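Local coordinates for core protein VP7 (African horsesickness virus, PDB 1AHS) that forms the surface of the viral core as a homotrimer, binds the inner structural protein VP3 and is linked to host cell receptor binding, at residues B[65-70]-B[76-81]. Residues are numbered along the deposited sequence; the frame is centred on the assembly and turned at random.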
loop_
_atom_site.group_PDB
_atom_site.type_symbol
_atom_site.label_atom_id
_atom_site.label_comp_id
_atom_site.label_asym_id
_atom_site.label_seq_id
_atom_site.Cartn_x
_atom_site.Cartn_y
_atom_site.Cartn_z
ATOM N N PRO B 65 -5.817 2.913 13.172
ATOM C CA PRO B 65 -4.417 2.968 13.568
ATOM C C PRO B 65 -3.686 1.800 12.947
ATOM O O PRO B 65 -4.331 0.855 12.501
ATOM C CB PRO B 65 -4.505 2.830 15.084
ATOM C CG PRO B 65 -5.666 1.921 15.273
ATOM C CD PRO B 65 -6.668 2.469 14.289
ATOM N N LEU B 66 -2.361 1.885 12.835
ATOM C CA LEU B 66 -1.640 0.764 12.274
ATOM C C LEU B 66 -1.157 -0.018 13.447
ATOM O O LEU B 66 -0.417 0.506 14.275
ATOM C CB LEU B 66 -0.411 1.180 11.463
ATOM C CG LEU B 66 -0.394 2.038 10.201
ATOM C CD1 LEU B 66 0.526 1.416 9.160
ATOM C CD2 LEU B 66 -1.767 2.244 9.665
ATOM N N ARG B 67 -1.599 -1.251 13.545
ATOM C CA ARG B 67 -1.153 -2.103 14.610
ATOM C C ARG B 67 0.411 -2.218 14.581
ATOM O O ARG B 67 1.053 -2.164 15.632
ATOM C CB ARG B 67 -1.870 -3.459 14.472
ATOM C CG ARG B 67 -1.303 -4.588 15.332
ATOM C CD ARG B 67 -1.559 -4.422 16.822
ATOM N NE ARG B 67 -2.273 -5.600 17.326
ATOM C CZ ARG B 67 -1.708 -6.575 18.033
ATOM N NH1 ARG B 67 -0.412 -6.503 18.338
ATOM N NH2 ARG B 67 -2.427 -7.642 18.388
ATOM N N ILE B 68 1.025 -2.460 13.414
ATOM C CA ILE B 68 2.492 -2.474 13.352
ATOM C C ILE B 68 2.972 -1.573 12.192
ATOM O O ILE B 68 2.314 -1.471 11.144
ATOM C CB ILE B 68 3.194 -3.911 13.256
ATOM C CG1 ILE B 68 2.809 -4.581 12.002
ATOM C CG2 ILE B 68 2.888 -4.863 14.410
ATOM C CD1 ILE B 68 3.914 -4.468 11.065
ATOM N N PHE B 69 4.078 -0.866 12.410
ATOM C CA PHE B 69 4.658 -0.008 11.404
ATOM C C PHE B 69 6.154 0.053 11.735
ATOM O O PHE B 69 6.592 -0.733 12.544
ATOM C CB PHE B 69 3.950 1.364 11.392
ATOM C CG PHE B 69 4.144 2.186 12.634
ATOM C CD1 PHE B 69 3.267 2.088 13.686
ATOM C CD2 PHE B 69 5.177 3.095 12.718
ATOM C CE1 PHE B 69 3.420 2.890 14.805
ATOM C CE2 PHE B 69 5.332 3.893 13.821
ATOM C CZ PHE B 69 4.442 3.781 14.863
ATOM N N CYS B 70 6.951 0.951 11.165
ATOM C CA CYS B 70 8.379 0.977 11.512
ATOM C C CYS B 70 8.952 2.356 11.791
ATOM O O CYS B 70 8.355 3.381 11.461
ATOM C CB CYS B 70 9.214 0.300 10.429
ATOM S SG CYS B 70 9.279 1.116 8.882
ATOM N N SER B 76 10.289 -2.709 13.844
ATOM C CA SER B 76 8.856 -2.712 14.097
ATOM C C SER B 76 8.436 -1.920 15.316
ATOM O O SER B 76 9.016 -2.030 16.388
ATOM C CB SER B 76 8.321 -4.124 14.213
ATOM O OG SER B 76 8.477 -4.813 12.996
ATOM N N LEU B 77 7.320 -1.236 15.184
ATOM C CA LEU B 77 6.800 -0.396 16.238
ATOM C C LEU B 77 5.282 -0.636 16.215
ATOM O O LEU B 77 4.768 -1.110 15.193
ATOM C CB LEU B 77 7.124 1.019 15.813
ATOM C CG LEU B 77 7.785 2.017 16.733
ATOM C CD1 LEU B 77 8.938 1.361 17.391
ATOM C CD2 LEU B 77 8.204 3.245 15.941
ATOM N N GLU B 78 4.584 -0.453 17.346
ATOM C CA GLU B 78 3.108 -0.592 17.387
ATOM C C GLU B 78 2.543 0.744 17.831
ATOM O O GLU B 78 3.152 1.473 18.631
ATOM C CB GLU B 78 2.599 -1.663 18.354
ATOM C CG GLU B 78 3.482 -2.892 18.466
ATOM C CD GLU B 78 2.760 -4.102 19.013
ATOM O OE1 GLU B 78 1.580 -3.946 19.419
ATOM O OE2 GLU B 78 3.373 -5.211 19.000
ATOM N N SER B 79 1.394 1.078 17.263
ATOM C CA SER B 79 0.691 2.314 17.555
ATOM C C SER B 79 0.182 2.305 18.991
ATOM O O SER B 79 -0.270 1.251 19.525
ATOM C CB SER B 79 -0.516 2.460 16.608
ATOM O OG SER B 79 -0.153 3.089 15.399
ATOM N N ALA B 80 0.229 3.489 19.592
ATOM C CA ALA B 80 -0.245 3.684 20.940
ATOM C C ALA B 80 -1.777 3.504 21.073
ATOM O O ALA B 80 -2.552 3.701 20.132
ATOM C CB ALA B 80 0.161 5.042 21.407
ATOM N N PRO B 81 -2.236 3.045 22.234
ATOM C CA PRO B 81 -3.684 2.888 22.354
ATOM C C PRO B 81 -4.334 4.255 22.628
ATOM O O PRO B 81 -3.640 5.261 22.869
ATOM C CB PRO B 81 -3.802 1.950 23.537
ATOM C CG PRO B 81 -2.634 2.419 24.421
ATOM C CD PRO B 81 -1.532 2.611 23.457
#
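Phe69 and Leu77 face each other as an antiparallel hydrogen-bonded pair, with both side chains on the same face of the two-stranded ribbon. Phe69 N gives its hydrogen to Leu77 O at 2.9 Å, and Leu77 N returns a bond to Phe69 O at 2.8 Å. With chi1 at 66°, the ring is tucked between the backbone N and carbonyl carbon of Phe69, which folds it back across the neighbouring strand. Leu77 CB sits over one face of the ring in a CH-pi contact, 4.0 Å from the Phe69 centroid. Leu77 CD2 reaches Phe69 CE2 at 3.6 Å. Ser79 CA lies in the ring plane, at its edge. The ring also touches Ile117 of strand 116-122.

Beyond the two bridges, a side-chain bond from Ser79 holds the segments together. Ser79 OG donates to Leu66 O at 2.8 Å, approaching from somewhat out of the carbonyl plane. The same OG is hydrogen-bonded to Ile117 N, so one hydroxyl ties both segments to strand 116-122.

Between these two grips, Arg67 and Glu78 run side by side, pointing the same way. Their salt bridge, Arg67 NH1 to Glu78 OE1, is long and weak at 3.4 Å, with guanidinium and carboxylate planes 38° apart; the stronger partner of Arg67 is Glu9 of the second subunit, met through NE. At the backbone, Glu78 CA directs a CA-H...O contact at Arg67 O, 3.1 Å away.

Ser76, at the start of its strand, bonds to Arg15 of the second subunit. The whole is a short beta hairpin of the VP7 top domain, strands 69-70 and 76-77, set against strand 116-122 of the five-stranded sheet and built into the trimer interface.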